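Local coordinates for putative membrane protein COG4129 (Clostridium difficile, PDB 3KMI) that is of unproven function but belongs to a putative aromatic acid exporter family, this fragment being its helical C-terminal domain, at residues A[19-24]-A[79-84]; A[85-90]-A[164-169]; A[102-107]-A[137-142]. All coordinates share one frame; numbering follows the deposited sequence.

Interaction 1: A[19-24]-A[79-84]; sequences EEVSIV and DIIKSQ
Val-21 on helix 7-33 packs against Ile-81 and Gln-84 on helix 68-95. This is a small contact in the core of an all-helical bundle, the fold of this C-terminal domain of a putative aromatic acid exporter. About 116 Å² of surface is buried between the two segments.

The touching groups are apolar. Val-21 points at the other helix, and its two methyls divide the work. Val-21 CG1 stands opposite the backbone N (chi1 167°) and meets the CB of Gln-84 at 4.1 Å. Val-21 CG2, the other branch, meets the CG2 methyl of Ile-81, also at 4.1 Å. The valine thus rests on residues one turn apart along helix 68-95. The side chains of Val-21 and Gln-84 cross at about a right angle. The contact falls on CB, the base of the glutamine; its amide is used elsewhere.

The polar bonds lead to other helices. Gln-84 bends at chi2 (-67°), and its amide turns to helix 148-176. There OE1 accepts from Asn-170 ND2 and NE2 donates to the carbonyl O of Phe-167. Both ends of this buried amide are therefore satisfied, which should fix its rotation. Ser-22 OG is likewise bonded, to Gln-18 O and Arg-171 NH2.

The ionic groups lie on the other side of helix 68-95, at the subunit interface. Lys-82 NZ forms a salt bridge with Asp-79 OD2 of the second subunit. Within the segment, Lys-82 NZ keeps a long ion pair with Asp-79 OD1, at 3.7 Å.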
# COMPACT_ATOMS: atom_id res chain seq x y z
N GLU A 19 4.80 -13.89 13.45
CA GLU A 19 4.05 -13.82 14.69
C GLU A 19 3.96 -12.36 15.16
O GLU A 19 2.90 -11.92 15.55
CB GLU A 19 4.68 -14.74 15.74
CG GLU A 19 4.71 -16.21 15.30
CD GLU A 19 5.48 -17.15 16.25
OE1 GLU A 19 6.18 -16.69 17.17
OE2 GLU A 19 5.41 -18.38 16.04
N GLU A 20 5.05 -11.60 15.07
CA GLU A 20 5.01 -10.19 15.42
C GLU A 20 4.16 -9.32 14.52
O GLU A 20 3.51 -8.39 14.99
CB GLU A 20 6.44 -9.61 15.64
CG GLU A 20 7.03 -10.27 16.90
CD GLU A 20 8.44 -9.81 17.25
OE1 GLU A 20 8.97 -8.91 16.56
OE2 GLU A 20 9.01 -10.39 18.20
N VAL A 21 4.15 -9.63 13.23
CA VAL A 21 3.26 -8.96 12.28
C VAL A 21 1.81 -9.22 12.71
O VAL A 21 0.98 -8.30 12.75
CB VAL A 21 3.47 -9.54 10.84
CG1 VAL A 21 2.35 -9.10 9.92
CG2 VAL A 21 4.90 -9.11 10.28
N SER A 22 1.52 -10.45 13.08
CA SER A 22 0.12 -10.80 13.39
C SER A 22 -0.32 -10.09 14.66
O SER A 22 -1.46 -9.61 14.76
CB SER A 22 -0.03 -12.30 13.56
OG SER A 22 0.25 -12.98 12.34
N ILE A 23 0.60 -10.00 15.62
CA ILE A 23 0.32 -9.29 16.87
C ILE A 23 -0.13 -7.84 16.61
O ILE A 23 -1.11 -7.38 17.18
CB ILE A 23 1.53 -9.31 17.83
CG1 ILE A 23 1.65 -10.70 18.47
CG2 ILE A 23 1.33 -8.29 18.93
CD1 ILE A 23 2.98 -10.96 19.25
N VAL A 24 0.60 -7.14 15.74
CA VAL A 24 0.29 -5.75 15.41
C VAL A 24 -1.04 -5.74 14.66
O VAL A 24 -1.85 -4.86 14.85
CB VAL A 24 1.42 -5.08 14.56
CG1 VAL A 24 0.97 -3.66 14.10
CG2 VAL A 24 2.74 -4.99 15.36
N ASP A 79 11.99 -8.65 2.76
CA ASP A 79 11.27 -7.63 1.96
C ASP A 79 9.74 -7.77 2.09
O ASP A 79 9.03 -6.78 2.12
CB ASP A 79 11.71 -7.61 0.50
CG ASP A 79 13.10 -7.04 0.33
OD1 ASP A 79 13.49 -6.12 1.07
OD2 ASP A 79 13.80 -7.49 -0.58
N ILE A 80 9.25 -9.01 2.15
CA ILE A 80 7.82 -9.26 2.39
C ILE A 80 7.40 -8.78 3.80
O ILE A 80 6.37 -8.11 3.97
CB ILE A 80 7.49 -10.75 2.25
CG1 ILE A 80 7.87 -11.26 0.86
CG2 ILE A 80 6.02 -10.99 2.54
CD1 ILE A 80 7.84 -12.83 0.76
N ILE A 81 8.22 -9.09 4.79
CA ILE A 81 7.91 -8.62 6.16
C ILE A 81 7.90 -7.08 6.24
O ILE A 81 7.04 -6.48 6.88
CB ILE A 81 8.87 -9.25 7.18
CG1 ILE A 81 8.76 -10.79 7.14
CG2 ILE A 81 8.65 -8.69 8.60
CD1 ILE A 81 7.42 -11.34 7.67
N LYS A 82 8.88 -6.45 5.61
CA LYS A 82 8.91 -4.98 5.57
C LYS A 82 7.66 -4.41 4.89
O LYS A 82 7.08 -3.42 5.38
CB LYS A 82 10.16 -4.53 4.85
CG LYS A 82 11.39 -4.54 5.76
CD LYS A 82 12.66 -4.43 4.88
CE LYS A 82 12.69 -3.12 4.18
NZ LYS A 82 13.74 -3.05 3.14
N SER A 83 7.25 -5.03 3.78
CA SER A 83 5.99 -4.70 3.09
C SER A 83 4.73 -4.86 3.98
O SER A 83 3.80 -4.04 3.93
CB SER A 83 5.83 -5.59 1.87
OG SER A 83 6.61 -5.12 0.81
N GLN A 84 4.71 -5.93 4.77
CA GLN A 84 3.61 -6.16 5.74
C GLN A 84 3.63 -5.08 6.81
O GLN A 84 2.59 -4.60 7.19
CB GLN A 84 3.70 -7.52 6.44
CG GLN A 84 3.62 -8.74 5.47
CD GLN A 84 2.24 -8.84 4.82
OE1 GLN A 84 1.79 -7.93 4.11
NE2 GLN A 84 1.55 -9.96 5.05

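Interaction 2: A[85-90]-A[164-169]; sequences RDILEN and LKQFLV
Ile-87 and Leu-88 of helix 68-95 meet Phe-167 and Gln-166 of helix 148-176. The two helices form a near-antiparallel pair in the core of the helical bundle. Their local axes run at 159° to each other and approach to 9.9 Å.

Ile-87 points toward helix 148-176 and uses both branches. Ile-87 CG2 comes to the edge of the Phe-167 ring, near the ring plane, and lies 4.1 Å from Phe-167 CB. Ile-87 CD1 reaches further, onto the backbone of the partner helix, 3.7 Å from Phe-167 N. The same Ile-87 CD1 methyl lies 3.9 Å from Gln-166 CB.

Ile-87 and Gln-166 cross at about a right angle. The glutamine starts toward Ile-87 but bends at chi2 (57°), and its NE2 binds Asn-170 OD1. Leu-88 starts off to the side, yet its CD2 comes within 4.4 Å of Phe-167 CE1.

Arg-85 starts away from helix 148-176; its side chain packs on helix 41-61, where NH1 binds Asn-49 OD1. Arg-85 NE donates to Asp-86 OD1 at 2.9 Å, meeting the anti side of that oxygen, 32° out of the carboxylate plane.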
# COMPACT_ATOMS: atom_id res chain seq x y z
N ARG A 85 4.83 -4.76 7.33
CA ARG A 85 4.99 -3.70 8.35
C ARG A 85 4.44 -2.36 7.81
O ARG A 85 3.71 -1.65 8.53
CB ARG A 85 6.47 -3.58 8.78
CG ARG A 85 6.73 -2.57 9.94
CD ARG A 85 6.93 -1.10 9.43
NE ARG A 85 7.76 -1.09 8.22
CZ ARG A 85 9.06 -1.35 8.18
NH1 ARG A 85 9.76 -1.59 9.30
NH2 ARG A 85 9.68 -1.33 7.01
N ASP A 86 4.83 -1.98 6.59
CA ASP A 86 4.28 -0.78 5.97
C ASP A 86 2.73 -0.79 5.88
O ASP A 86 2.09 0.24 6.11
CB ASP A 86 4.89 -0.56 4.56
CG ASP A 86 6.37 -0.15 4.60
OD1 ASP A 86 6.92 0.07 5.71
OD2 ASP A 86 7.02 -0.11 3.54
N ILE A 87 2.17 -1.93 5.51
CA ILE A 87 0.69 -2.05 5.35
C ILE A 87 0.03 -1.93 6.72
O ILE A 87 -1.04 -1.32 6.85
CB ILE A 87 0.32 -3.38 4.68
CG1 ILE A 87 0.67 -3.38 3.19
CG2 ILE A 87 -1.21 -3.74 4.84
CD1 ILE A 87 0.68 -4.80 2.58
N LEU A 88 0.65 -2.50 7.74
CA LEU A 88 0.20 -2.30 9.13
C LEU A 88 0.14 -0.82 9.50
O LEU A 88 -0.86 -0.35 10.06
CB LEU A 88 1.08 -3.06 10.15
CG LEU A 88 1.02 -4.60 10.11
CD1 LEU A 88 2.17 -5.22 10.96
CD2 LEU A 88 -0.36 -5.10 10.59
N GLU A 89 1.23 -0.11 9.20
CA GLU A 89 1.22 1.35 9.43
C GLU A 89 0.11 2.07 8.64
O GLU A 89 -0.52 2.97 9.17
CB GLU A 89 2.58 1.94 9.09
CG GLU A 89 3.62 1.50 10.08
CD GLU A 89 4.96 2.18 9.83
OE1 GLU A 89 5.52 2.05 8.73
OE2 GLU A 89 5.43 2.85 10.72
N ASN A 90 -0.10 1.67 7.38
CA ASN A 90 -1.20 2.23 6.59
C ASN A 90 -2.58 1.95 7.22
O ASN A 90 -3.42 2.85 7.29
CB ASN A 90 -1.18 1.70 5.15
CG ASN A 90 0.09 2.06 4.40
OD1 ASN A 90 0.86 2.95 4.81
ND2 ASN A 90 0.29 1.39 3.27
N LEU A 164 -5.71 -4.65 3.14
CA LEU A 164 -5.84 -6.04 3.51
C LEU A 164 -5.66 -7.00 2.34
O LEU A 164 -5.19 -8.12 2.54
CB LEU A 164 -7.17 -6.31 4.23
CG LEU A 164 -7.27 -5.79 5.66
CD1 LEU A 164 -8.73 -6.07 6.13
CD2 LEU A 164 -6.27 -6.53 6.61
N LYS A 165 -6.03 -6.61 1.14
CA LYS A 165 -5.84 -7.49 -0.01
C LYS A 165 -4.35 -7.72 -0.23
O LYS A 165 -3.91 -8.85 -0.41
CB LYS A 165 -6.48 -6.91 -1.29
CG LYS A 165 -6.53 -7.89 -2.44
CD LYS A 165 -7.24 -7.25 -3.65
CE LYS A 165 -7.37 -8.20 -4.82
NZ LYS A 165 -8.18 -7.54 -5.86
N GLN A 166 -3.58 -6.64 -0.21
CA GLN A 166 -2.13 -6.79 -0.38
C GLN A 166 -1.50 -7.54 0.79
O GLN A 166 -0.63 -8.34 0.57
CB GLN A 166 -1.42 -5.46 -0.60
CG GLN A 166 0.02 -5.74 -1.13
CD GLN A 166 0.05 -6.59 -2.44
OE1 GLN A 166 -0.65 -6.29 -3.43
NE2 GLN A 166 0.88 -7.63 -2.45
N PHE A 167 -1.97 -7.30 2.02
CA PHE A 167 -1.53 -8.10 3.17
C PHE A 167 -1.71 -9.62 2.96
O PHE A 167 -0.80 -10.42 3.24
CB PHE A 167 -2.29 -7.68 4.45
CG PHE A 167 -1.76 -8.33 5.69
CD1 PHE A 167 -0.79 -7.69 6.45
CD2 PHE A 167 -2.22 -9.61 6.08
CE1 PHE A 167 -0.29 -8.27 7.58
CE2 PHE A 167 -1.72 -10.21 7.19
CZ PHE A 167 -0.75 -9.54 7.97
N LEU A 168 -2.85 -10.01 2.42
CA LEU A 168 -3.13 -11.44 2.22
C LEU A 168 -2.31 -12.00 1.07
O LEU A 168 -1.88 -13.14 1.14
CB LEU A 168 -4.63 -11.71 1.98
CG LEU A 168 -5.55 -11.50 3.20
CD1 LEU A 168 -7.04 -11.38 2.78
CD2 LEU A 168 -5.38 -12.61 4.28
N VAL A 169 -2.06 -11.18 0.05
CA VAL A 169 -1.24 -11.61 -1.08
C VAL A 169 0.17 -11.86 -0.57
O VAL A 169 0.82 -12.86 -0.98
CB VAL A 169 -1.24 -10.58 -2.23
CG1 VAL A 169 -0.14 -10.88 -3.28
CG2 VAL A 169 -2.64 -10.52 -2.86

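Interaction 3: A[102-107]-A[137-142]; sequences PPQAHI and ISMKNQ
Gln-104 is the hub of this contact and touches Ser-138, Met-139 and Gln-142 in turn. It sits in the first turn of helix 103-117, just after the N-cap Pro-102. The partners lie at the C-terminal end of helix 124-140. The two helices form a helical hairpin, and this is its open end.

Ser-138 comes first. Ser-138 OG stands opposite the backbone N (chi1 160°), facing Gln-104, but 3.8 Å separates it from Gln-104 NE2. Water 2 bridges the gap: it accepts from Gln-104 NE2 at 2.9 Å and is hydrogen-bonded to Ser-138 OG.

Met-139, a selenomethionine, follows. Met-139 CG lies 3.6 Å from Gln-104 NE2, and the two side chains pass in opposite directions. The same residue also packs on Leu-157 and Leu-161 of helix 148-176.

The helix ends at Lys-140. Beyond it, Gln-142 O accepts a hydrogen bond from Arg-148 NH2 of the second subunit; Lys-140 O has a weak one from NH1 of that arginine. Gln-142 turns back toward Gln-104. Its chain is extended beyond CG and runs alongside Gln-104 in the opposite sense, with the two amide planes 53° apart. Gln-142 OE1 lies 3.4 Å from Gln-104 CG, a contact with carbon.

The last link is water 1, which accepts from the Gln-104 backbone N at 2.8 Å, an N-H of the helix's first turn, and weakly from Gln-142 NE2 at 3.1 Å.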
# COMPACT_ATOMS: atom_id res chain seq x y z
N PRO A 102 -19.56 1.46 13.11
CA PRO A 102 -20.83 0.85 12.63
C PRO A 102 -20.73 -0.70 12.44
O PRO A 102 -19.65 -1.24 12.57
CB PRO A 102 -21.06 1.56 11.29
CG PRO A 102 -19.69 1.90 10.83
CD PRO A 102 -18.97 2.34 12.08
N PRO A 103 -21.85 -1.40 12.15
CA PRO A 103 -21.79 -2.84 12.03
C PRO A 103 -20.74 -3.32 11.06
O PRO A 103 -20.07 -4.28 11.36
CB PRO A 103 -23.20 -3.20 11.53
CG PRO A 103 -24.03 -2.21 12.16
CD PRO A 103 -23.25 -0.93 12.09
N GLN A 104 -20.59 -2.65 9.92
CA GLN A 104 -19.56 -3.06 8.93
C GLN A 104 -18.12 -2.94 9.45
O GLN A 104 -17.26 -3.71 9.05
CB GLN A 104 -19.73 -2.28 7.62
CG GLN A 104 -20.94 -2.69 6.77
CD GLN A 104 -20.96 -4.18 6.40
OE1 GLN A 104 -21.98 -4.87 6.59
NE2 GLN A 104 -19.85 -4.69 5.89
N ALA A 105 -17.88 -1.96 10.33
CA ALA A 105 -16.59 -1.84 11.03
C ALA A 105 -16.37 -3.01 11.99
O ALA A 105 -15.29 -3.58 12.03
CB ALA A 105 -16.50 -0.47 11.80
N HIS A 106 -17.40 -3.37 12.75
CA HIS A 106 -17.34 -4.57 13.59
C HIS A 106 -17.05 -5.83 12.74
O HIS A 106 -16.30 -6.68 13.17
CB HIS A 106 -18.66 -4.73 14.36
CG HIS A 106 -18.82 -3.79 15.51
ND1 HIS A 106 -18.14 -3.95 16.70
CD2 HIS A 106 -19.63 -2.72 15.69
CE1 HIS A 106 -18.50 -3.01 17.55
NE2 HIS A 106 -19.41 -2.25 16.96
N ILE A 107 -17.62 -5.92 11.54
CA ILE A 107 -17.39 -7.07 10.66
C ILE A 107 -15.93 -7.07 10.14
O ILE A 107 -15.28 -8.12 10.08
CB ILE A 107 -18.44 -7.11 9.52
CG1 ILE A 107 -19.79 -7.58 10.08
CG2 ILE A 107 -18.00 -8.05 8.34
CD1 ILE A 107 -20.96 -7.20 9.20
N ILE A 137 -17.86 -6.11 -1.79
CA ILE A 137 -19.16 -6.05 -2.49
C ILE A 137 -20.27 -5.64 -1.53
O ILE A 137 -21.14 -4.84 -1.88
CB ILE A 137 -19.52 -7.40 -3.21
CG1 ILE A 137 -18.54 -7.70 -4.34
CG2 ILE A 137 -21.00 -7.39 -3.74
CD1 ILE A 137 -18.70 -9.12 -4.93
N SER A 138 -20.22 -6.16 -0.30
CA SER A 138 -21.25 -5.90 0.71
C SER A 138 -21.19 -4.46 1.19
O SER A 138 -22.23 -3.83 1.35
CB SER A 138 -21.14 -6.88 1.88
OG SER A 138 -21.80 -6.40 3.05
N MSE A 139 -19.99 -3.94 1.43
CA MSE A 139 -19.86 -2.54 1.82
C MSE A 139 -20.35 -1.62 0.71
O MSE A 139 -20.98 -0.60 0.99
CB MSE A 139 -18.43 -2.19 2.20
CG MSE A 139 -18.02 -2.55 3.62
SE MSE A 139 -16.23 -1.91 3.90
CE MSE A 139 -16.63 -0.03 3.45
N LYS A 140 -20.05 -1.98 -0.54
CA LYS A 140 -20.43 -1.16 -1.68
C LYS A 140 -21.93 -1.14 -1.88
O LYS A 140 -22.49 -0.14 -2.32
CB LYS A 140 -19.74 -1.63 -2.97
CG LYS A 140 -19.83 -0.61 -4.11
CD LYS A 140 -19.46 -1.19 -5.48
CE LYS A 140 -20.68 -1.62 -6.29
NZ LYS A 140 -20.35 -1.71 -7.74
N ASN A 141 -22.58 -2.25 -1.53
CA ASN A 141 -24.01 -2.43 -1.82
C ASN A 141 -24.96 -2.08 -0.67
O ASN A 141 -26.13 -2.41 -0.70
CB ASN A 141 -24.26 -3.83 -2.39
CG ASN A 141 -23.74 -3.98 -3.83
OD1 ASN A 141 -23.10 -3.08 -4.39
ND2 ASN A 141 -24.05 -5.12 -4.44
N GLN A 142 -24.41 -1.38 0.32
CA GLN A 142 -25.09 -0.89 1.51
C GLN A 142 -25.89 0.39 1.21
O GLN A 142 -25.62 1.05 0.21
CB GLN A 142 -24.00 -0.51 2.49
CG GLN A 142 -24.19 -1.02 3.88
CD GLN A 142 -23.11 -0.49 4.78
OE1 GLN A 142 -21.93 -0.47 4.41
NE2 GLN A 142 -23.50 -0.06 5.97
O HOH W 1 -22.32 -0.82 8.71
O HOH W 2 -20.65 -7.39 5.38

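Overall arrangement
Interactions 1 and 2 are neighbours in the core. Their centres are 8 Å apart, and both use helix 68-95, which is thereby packed on helix 7-33 and helix 148-176. They touch directly: Val-21 CG1 lies 3.6 Å from Phe-167 CE1, and Val-24 CB lies 3.7 Å from Leu-88 CD1. Interaction 3 lies toward one end of the bundle. Its centre is about 20 Å from that of interaction 2 and about 26 Å from that of interaction 1, and it touches neither. In sequence, it falls between the two segments of interaction 2. Residues of interactions 1 and 3 also reach the second subunit, at separate places. No ligand site is identified among the three.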